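Local structure of cupin type-2 domain-containing protein (Streptococcus pyogenes, 1YHF) at residues M4-N9 and V35-L40; N8-E11 and V15-L18; L70-I73 and E78-R81. The protein is of unknown function but belongs to the cupin superfamily, whose small beta-barrel fold serves many different enzymes and binding proteins. All blocks are in the same frame, centred on the assembly; numbering follows the deposited sequence.

Contact 1: M4-N9 and V35-L40; sequences MSYINN and VQRQDL
V35 and R37 meet Y6 and I7 in a light, partly buried contact, where the N-terminal arm of a cupin beta-barrel runs past strand 29-37, an outermost strand of the five-stranded antiparallel sheet; V35 is the buried residue and the arm is exposed. The arm has no regular secondary structure here, yet it comes close at I7, whose CA lies 5.8 Å from the CA of V35. No hydrogen bond joins the two segments within their own length; just beyond, the backbone of N8 bonds to that of L34, and N9 O receives R32 NH1, so the sheet edge does hold the arm. Between these residues the touching is sparse and of van der Waals kind. V35 suits the place because a beta-branched residue favours the extended strand and offers two methyls close to the backbone: CG1 lies anti to the backbone N (chi1 -178°), which leaves CG2 to meet the arm. That methyl approaches I7 CG1 loosely, at 4.5 Å. R37 begins a type I turn that runs to L40 and leads into strand 40-47. Its long aliphatic chain lets an exposed arginine reach the neighbourhood of the Y6 ring while its charge stays at the surface; NH2 approaches CD1 of Y6 obliquely at 4.5 Å, with CD1 near the guanidinium plane. The closest approach pairs backbone with side chain: Y6 O lies 3.5 Å from V35 CG2.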
loop_
_atom_site.group_PDB
_atom_site.type_symbol
_atom_site.label_atom_id
_atom_site.label_comp_id
_atom_site.label_asym_id
_atom_site.label_seq_id
_atom_site.Cartn_x
_atom_site.Cartn_y
_atom_site.Cartn_z
HETATM N N MSE A 4 -22.564 -6.169 -10.453
HETATM C CA MSE A 4 -21.930 -5.436 -9.364
HETATM C C MSE A 4 -20.538 -5.984 -9.084
HETATM O O MSE A 4 -20.331 -7.195 -8.986
HETATM C CB MSE A 4 -22.750 -5.480 -8.061
HETATM C CG MSE A 4 -24.218 -5.129 -8.159
HETATM SE SE MSE A 4 -24.678 -3.324 -8.744
HETATM C CE MSE A 4 -23.226 -2.307 -7.787
ATOM N N SER A 5 -19.584 -5.078 -8.929
ATOM C CA SER A 5 -18.222 -5.464 -8.628
ATOM C C SER A 5 -17.811 -4.623 -7.435
ATOM O O SER A 5 -18.199 -3.461 -7.343
ATOM C CB SER A 5 -17.311 -5.215 -9.846
ATOM O OG SER A 5 -15.941 -5.309 -9.481
ATOM N N TYR A 6 -17.032 -5.223 -6.529
ATOM C CA TYR A 6 -16.675 -4.602 -5.259
ATOM C C TYR A 6 -15.159 -4.472 -5.145
ATOM O O TYR A 6 -14.659 -3.567 -4.506
ATOM C CB TYR A 6 -17.264 -5.416 -4.085
ATOM C CG TYR A 6 -18.747 -5.597 -4.246
ATOM C CD1 TYR A 6 -19.614 -4.519 -4.072
ATOM C CD2 TYR A 6 -19.281 -6.822 -4.646
ATOM C CE1 TYR A 6 -20.966 -4.654 -4.253
ATOM C CE2 TYR A 6 -20.650 -6.971 -4.832
ATOM C CZ TYR A 6 -21.482 -5.879 -4.630
ATOM O OH TYR A 6 -22.840 -5.995 -4.811
ATOM N N ILE A 7 -14.455 -5.380 -5.808
ATOM C CA ILE A 7 -13.003 -5.311 -5.940
ATOM C C ILE A 7 -12.747 -4.988 -7.405
ATOM O O ILE A 7 -12.993 -5.814 -8.293
ATOM C CB ILE A 7 -12.309 -6.629 -5.473
ATOM C CG1 ILE A 7 -12.473 -6.794 -3.962
ATOM C CG2 ILE A 7 -10.823 -6.659 -5.887
ATOM C CD1 ILE A 7 -11.911 -8.102 -3.396
ATOM N N ASN A 8 -12.296 -3.753 -7.634
ATOM C CA ASN A 8 -12.232 -3.137 -8.967
ATOM C C ASN A 8 -10.818 -3.014 -9.496
ATOM O O ASN A 8 -9.859 -3.226 -8.749
ATOM C CB ASN A 8 -12.917 -1.771 -8.925
ATOM C CG ASN A 8 -14.377 -1.879 -8.529
ATOM O OD1 ASN A 8 -14.876 -1.123 -7.702
ATOM N ND2 ASN A 8 -15.052 -2.846 -9.093
ATOM N N ASN A 9 -10.696 -2.731 -10.797
ATOM C CA ASN A 9 -9.400 -2.423 -11.434
ATOM C C ASN A 9 -8.419 -3.584 -11.426
ATOM O O ASN A 9 -7.194 -3.385 -11.433
ATOM C CB ASN A 9 -8.750 -1.165 -10.799
ATOM C CG ASN A 9 -9.574 0.094 -11.030
ATOM O OD1 ASN A 9 -9.847 0.874 -10.100
ATOM N ND2 ASN A 9 -9.992 0.287 -12.251
ATOM N N VAL A 35 -10.268 -0.772 -4.077
ATOM C CA VAL A 35 -11.454 -0.324 -3.346
ATOM C C VAL A 35 -11.195 1.086 -2.877
ATOM O O VAL A 35 -10.116 1.394 -2.360
ATOM C CB VAL A 35 -11.768 -1.184 -2.092
ATOM C CG1 VAL A 35 -13.047 -0.688 -1.420
ATOM C CG2 VAL A 35 -11.924 -2.643 -2.445
ATOM N N GLN A 36 -12.180 1.952 -3.075
ATOM C CA GLN A 36 -12.082 3.319 -2.570
ATOM C C GLN A 36 -13.454 3.732 -2.066
ATOM O O GLN A 36 -14.245 4.300 -2.818
ATOM C CB GLN A 36 -11.564 4.269 -3.670
ATOM C CG GLN A 36 -11.407 5.758 -3.263
ATOM C CD GLN A 36 -10.444 6.531 -4.194
ATOM O OE1 GLN A 36 -10.188 6.133 -5.338
ATOM N NE2 GLN A 36 -9.906 7.642 -3.688
ATOM N N ARG A 37 -13.752 3.408 -0.809
ATOM C CA ARG A 37 -15.054 3.781 -0.224
ATOM C C ARG A 37 -14.870 4.436 1.143
ATOM O O ARG A 37 -13.758 4.529 1.650
ATOM C CB ARG A 37 -15.994 2.565 -0.109
ATOM C CG ARG A 37 -15.347 1.383 0.564
ATOM C CD ARG A 37 -16.327 0.396 1.150
ATOM N NE ARG A 37 -16.829 -0.546 0.164
ATOM C CZ ARG A 37 -17.262 -1.776 0.444
ATOM N NH1 ARG A 37 -17.224 -2.252 1.688
ATOM N NH2 ARG A 37 -17.720 -2.542 -0.539
ATOM N N GLN A 38 -15.961 4.870 1.746
ATOM C CA GLN A 38 -15.858 5.618 3.003
ATOM C C GLN A 38 -15.080 4.861 4.088
ATOM O O GLN A 38 -14.235 5.442 4.773
ATOM C CB GLN A 38 -17.247 5.976 3.518
ATOM C CG GLN A 38 -17.241 6.942 4.690
ATOM C CD GLN A 38 -18.597 7.049 5.342
ATOM O OE1 GLN A 38 -19.490 7.769 4.868
ATOM N NE2 GLN A 38 -18.765 6.332 6.454
ATOM N N ASP A 39 -15.370 3.572 4.253
ATOM C CA ASP A 39 -14.769 2.821 5.356
ATOM C C ASP A 39 -13.664 1.842 4.966
ATOM O O ASP A 39 -13.270 1.007 5.784
ATOM C CB ASP A 39 -15.860 2.103 6.182
ATOM C CG ASP A 39 -16.540 0.971 5.433
ATOM O OD1 ASP A 39 -16.062 0.499 4.372
ATOM O OD2 ASP A 39 -17.595 0.526 5.920
ATOM N N LEU A 40 -13.181 1.928 3.721
ATOM C CA LEU A 40 -12.177 0.995 3.244
ATOM C C LEU A 40 -11.402 1.495 2.017
ATOM O O LEU A 40 -11.993 1.901 1.031
ATOM C CB LEU A 40 -12.797 -0.383 2.978
ATOM C CG LEU A 40 -11.894 -1.478 2.387
ATOM C CD1 LEU A 40 -10.752 -1.919 3.357
ATOM C CD2 LEU A 40 -12.736 -2.664 2.002
#

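Contact 2: N8-E11 and V15-L18; sequences NNIE and VLDL
I10 and E11 face L16 and L18 across a wide bend of the chain, two irregular segments with only three residues between them, whose backbones stay well apart: the nearest CA atoms, those of E11 and L16, are 8.3 Å from each other. Side chains therefore bridge the gap. I10 is the middle of the contact. Its CG1 branch stands anti to the backbone N (chi1 -163°), which carries CG1 and CD1 to the two leucines, while CG2 takes the crowded position between N and the carbonyl carbon. CG1 packs against L16 CD1 at 3.5 Å, the two side chains crossing obliquely. Farther out, I10 CD1 meets L18 CD2 at 3.7 Å, and here the chains cross at about a right angle, methyl to methyl. L16 is forked, and both its methyls also meet E11: CD1 lies 3.7 Å from E11 O, and CD2 rests 3.6 Å from E11 OE1. The glutamate carboxylate is held as well by a salt bridge from OE2 to K14, in the three-residue link between the segments. Isoleucine and leucines suit this partly exposed patch because they fill it with branched hydrocarbon; no hydrogen bond crosses it. Both I10 and L16 also touch E21 of helix 18-21. D17 is the N-cap: its side chain caps a backbone N just beyond L18, and OD1 hydrogen-bonds T19 OG1. A surface loop whose sides meet through an Ile-Leu cluster thus leads into a short N-capped helix, ahead of the cupin barrel.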
loop_
_atom_site.group_PDB
_atom_site.type_symbol
_atom_site.label_atom_id
_atom_site.label_comp_id
_atom_site.label_asym_id
_atom_site.label_seq_id
_atom_site.Cartn_x
_atom_site.Cartn_y
_atom_site.Cartn_z
ATOM N N ASN A 8 -12.296 -3.753 -7.634
ATOM C CA ASN A 8 -12.232 -3.137 -8.967
ATOM C C ASN A 8 -10.818 -3.014 -9.496
ATOM O O ASN A 8 -9.859 -3.226 -8.749
ATOM C CB ASN A 8 -12.917 -1.771 -8.925
ATOM C CG ASN A 8 -14.377 -1.879 -8.529
ATOM O OD1 ASN A 8 -14.876 -1.123 -7.702
ATOM N ND2 ASN A 8 -15.052 -2.846 -9.093
ATOM N N ASN A 9 -10.696 -2.731 -10.797
ATOM C CA ASN A 9 -9.400 -2.423 -11.434
ATOM C C ASN A 9 -8.419 -3.584 -11.426
ATOM O O ASN A 9 -7.194 -3.385 -11.433
ATOM C CB ASN A 9 -8.750 -1.165 -10.799
ATOM C CG ASN A 9 -9.574 0.094 -11.030
ATOM O OD1 ASN A 9 -9.847 0.874 -10.100
ATOM N ND2 ASN A 9 -9.992 0.287 -12.251
ATOM N N ILE A 10 -8.986 -4.791 -11.415
ATOM C CA ILE A 10 -8.246 -6.034 -11.400
ATOM C C ILE A 10 -9.167 -7.137 -11.910
ATOM O O ILE A 10 -10.339 -7.174 -11.578
ATOM C CB ILE A 10 -7.677 -6.344 -9.967
ATOM C CG1 ILE A 10 -6.580 -7.398 -9.999
ATOM C CG2 ILE A 10 -8.777 -6.657 -8.936
ATOM C CD1 ILE A 10 -5.847 -7.519 -8.635
ATOM N N GLU A 11 -8.632 -8.013 -12.748
ATOM C CA GLU A 11 -9.410 -9.099 -13.330
ATOM C C GLU A 11 -9.868 -10.089 -12.297
ATOM O O GLU A 11 -9.138 -10.397 -11.356
ATOM C CB GLU A 11 -8.594 -9.837 -14.378
ATOM C CG GLU A 11 -7.818 -8.894 -15.248
ATOM C CD GLU A 11 -6.790 -9.615 -16.092
ATOM O OE1 GLU A 11 -5.565 -9.458 -15.815
ATOM O OE2 GLU A 11 -7.228 -10.355 -17.003
ATOM N N VAL A 15 -5.794 -16.244 -12.299
ATOM C CA VAL A 15 -4.612 -16.309 -11.423
ATOM C C VAL A 15 -3.637 -15.188 -11.817
ATOM O O VAL A 15 -3.209 -15.093 -12.978
ATOM C CB VAL A 15 -3.888 -17.678 -11.444
ATOM C CG1 VAL A 15 -2.693 -17.638 -10.498
ATOM C CG2 VAL A 15 -4.825 -18.822 -11.038
ATOM N N LEU A 16 -3.305 -14.353 -10.837
ATOM C CA LEU A 16 -2.510 -13.142 -11.052
ATOM C C LEU A 16 -1.316 -13.132 -10.106
ATOM O O LEU A 16 -1.294 -13.858 -9.102
ATOM C CB LEU A 16 -3.342 -11.885 -10.776
ATOM C CG LEU A 16 -4.709 -11.718 -11.438
ATOM C CD1 LEU A 16 -5.494 -10.644 -10.735
ATOM C CD2 LEU A 16 -4.536 -11.407 -12.909
ATOM N N ASP A 17 -0.332 -12.312 -10.465
ATOM C CA ASP A 17 0.784 -11.965 -9.605
ATOM C C ASP A 17 0.689 -10.460 -9.393
ATOM O O ASP A 17 0.880 -9.687 -10.342
ATOM C CB ASP A 17 2.082 -12.347 -10.311
ATOM C CG ASP A 17 3.320 -11.936 -9.553
ATOM O OD1 ASP A 17 3.245 -11.213 -8.528
ATOM O OD2 ASP A 17 4.397 -12.351 -10.008
ATOM N N LEU A 18 0.380 -10.040 -8.161
ATOM C CA LEU A 18 0.214 -8.608 -7.869
ATOM C C LEU A 18 1.431 -7.743 -8.225
ATOM O O LEU A 18 1.272 -6.585 -8.580
ATOM C CB LEU A 18 -0.229 -8.359 -6.413
ATOM C CG LEU A 18 -1.609 -8.855 -5.950
ATOM C CD1 LEU A 18 -1.767 -8.603 -4.452
ATOM C CD2 LEU A 18 -2.793 -8.202 -6.716
#

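Contact 3: L70-I73 and E78-R81; sequences LAEI and ETYR
With chi1 at -170°, E72 swings CG away from its backbone N and runs on extended, while R81 bends at chi2 (103°), and together these turns lay carboxylate and guanidinium side by side above one face of a beta hairpin. E72 and R81 form a non-hydrogen-bonded antiparallel pair, so close neighbours across the strands can pair their charges. One oxygen takes the whole grip: E72 OE2 accepts R81 NE at 2.9 Å through its anti lone pair and R81 NH2 at 3.0 Å nearly along the C-O axis. Both bonds lie near the guanidinium plane, although the two flat groups are 32° apart. T79 OG1 stands 3.5 Å above one guanidinium face, offset toward the rim. On the other face, I73 and Y80 form a hydrogen-bonded pair: I73 N gives Y80 O a nearly straight bond of 2.7 Å, and Y80 N returns one to I73 O, which also lies at the edge of the tyrosine ring. The chemistry divides by face, the charged pair on one and, on the other, I73 buried against I88 and V64 with Y80 partly exposed beside it; sharing one oxygen probably concentrates negative charge on OE2 while fixing the arginine's rotation.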
loop_
_atom_site.group_PDB
_atom_site.type_symbol
_atom_site.label_atom_id
_atom_site.label_comp_id
_atom_site.label_asym_id
_atom_site.label_seq_id
_atom_site.Cartn_x
_atom_site.Cartn_y
_atom_site.Cartn_z
ATOM N N LEU A 70 12.319 -3.130 -0.468
ATOM C CA LEU A 70 12.498 -2.743 0.931
ATOM C C LEU A 70 11.952 -1.350 1.156
ATOM O O LEU A 70 12.213 -0.437 0.380
ATOM C CB LEU A 70 13.993 -2.784 1.327
ATOM C CG LEU A 70 14.354 -2.434 2.781
ATOM C CD1 LEU A 70 13.848 -3.505 3.742
ATOM C CD2 LEU A 70 15.857 -2.251 2.970
ATOM N N ALA A 71 11.207 -1.179 2.235
ATOM C CA ALA A 71 10.557 0.088 2.494
ATOM C C ALA A 71 10.913 0.519 3.891
ATOM O O ALA A 71 10.978 -0.308 4.790
ATOM C CB ALA A 71 9.021 -0.040 2.353
ATOM N N GLU A 72 11.136 1.816 4.066
ATOM C CA GLU A 72 11.318 2.389 5.380
ATOM C C GLU A 72 10.044 3.069 5.816
ATOM O O GLU A 72 9.568 4.031 5.186
ATOM C CB GLU A 72 12.459 3.377 5.394
ATOM C CG GLU A 72 12.858 3.830 6.777
ATOM C CD GLU A 72 14.148 4.626 6.729
ATOM O OE1 GLU A 72 14.150 5.709 6.103
ATOM O OE2 GLU A 72 15.162 4.162 7.291
ATOM N N ILE A 73 9.494 2.542 6.899
ATOM C CA ILE A 73 8.237 3.001 7.415
ATOM C C ILE A 73 8.482 3.747 8.717
ATOM O O ILE A 73 9.187 3.282 9.592
ATOM C CB ILE A 73 7.229 1.819 7.522
ATOM C CG1 ILE A 73 7.043 1.227 6.105
ATOM C CG2 ILE A 73 5.929 2.248 8.218
ATOM C CD1 ILE A 73 5.915 0.294 5.930
ATOM N N GLU A 78 9.278 6.485 15.195
ATOM C CA GLU A 78 10.108 5.305 14.981
ATOM C C GLU A 78 10.146 4.838 13.525
ATOM O O GLU A 78 9.142 4.915 12.815
ATOM C CB GLU A 78 9.591 4.186 15.880
ATOM C CG GLU A 78 10.559 3.043 16.090
ATOM C CD GLU A 78 10.161 2.160 17.249
ATOM O OE1 GLU A 78 10.539 0.963 17.236
ATOM O OE2 GLU A 78 9.468 2.658 18.173
ATOM N N THR A 79 11.304 4.346 13.092
ATOM C CA THR A 79 11.416 3.756 11.748
ATOM C C THR A 79 11.518 2.232 11.761
ATOM O O THR A 79 12.169 1.639 12.613
ATOM C CB THR A 79 12.585 4.343 10.896
ATOM O OG1 THR A 79 13.834 3.821 11.358
ATOM C CG2 THR A 79 12.598 5.847 10.962
ATOM N N TYR A 80 10.879 1.624 10.777
ATOM C CA TYR A 80 10.811 0.188 10.622
ATOM C C TYR A 80 11.226 -0.084 9.186
ATOM O O TYR A 80 10.752 0.584 8.264
ATOM C CB TYR A 80 9.355 -0.277 10.829
ATOM C CG TYR A 80 8.750 0.137 12.160
ATOM C CD1 TYR A 80 8.688 -0.758 13.229
ATOM C CD2 TYR A 80 8.248 1.429 12.356
ATOM C CE1 TYR A 80 8.139 -0.370 14.450
ATOM C CE2 TYR A 80 7.721 1.818 13.566
ATOM C CZ TYR A 80 7.661 0.915 14.604
ATOM O OH TYR A 80 7.103 1.311 15.793
ATOM N N ARG A 81 12.123 -1.035 8.983
ATOM C CA ARG A 81 12.494 -1.389 7.623
ATOM C C ARG A 81 11.785 -2.679 7.259
ATOM O O ARG A 81 12.052 -3.719 7.827
ATOM C CB ARG A 81 14.009 -1.495 7.441
ATOM C CG ARG A 81 14.713 -0.143 7.315
ATOM C CD ARG A 81 15.396 0.219 8.601
ATOM N NE ARG A 81 15.767 1.633 8.676
ATOM C CZ ARG A 81 16.737 2.104 9.458
ATOM N NH1 ARG A 81 17.456 1.272 10.209
ATOM N NH2 ARG A 81 17.004 3.404 9.480
#

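How the contacts relate
Contacts 1 and 2 share N8 and N9 and describe one N-terminal arm, first against strand 29-37 and then folded upon itself before helix 18-21. Contact 3 lies beyond the chain's centre from both, about 17 Å from contact 1 and about 14 Å from contact 2 between nearest atoms, and joins neighbouring strands of the other sheet. The difference in place shows in the chemistry. Contact 2 is a surface contact and contact 1 a partly buried one, and neither has a hydrogen bond across it. Contact 3, also partly buried, is regular hairpin, with backbone bonds, a salt bridge and about twice the buried area of either.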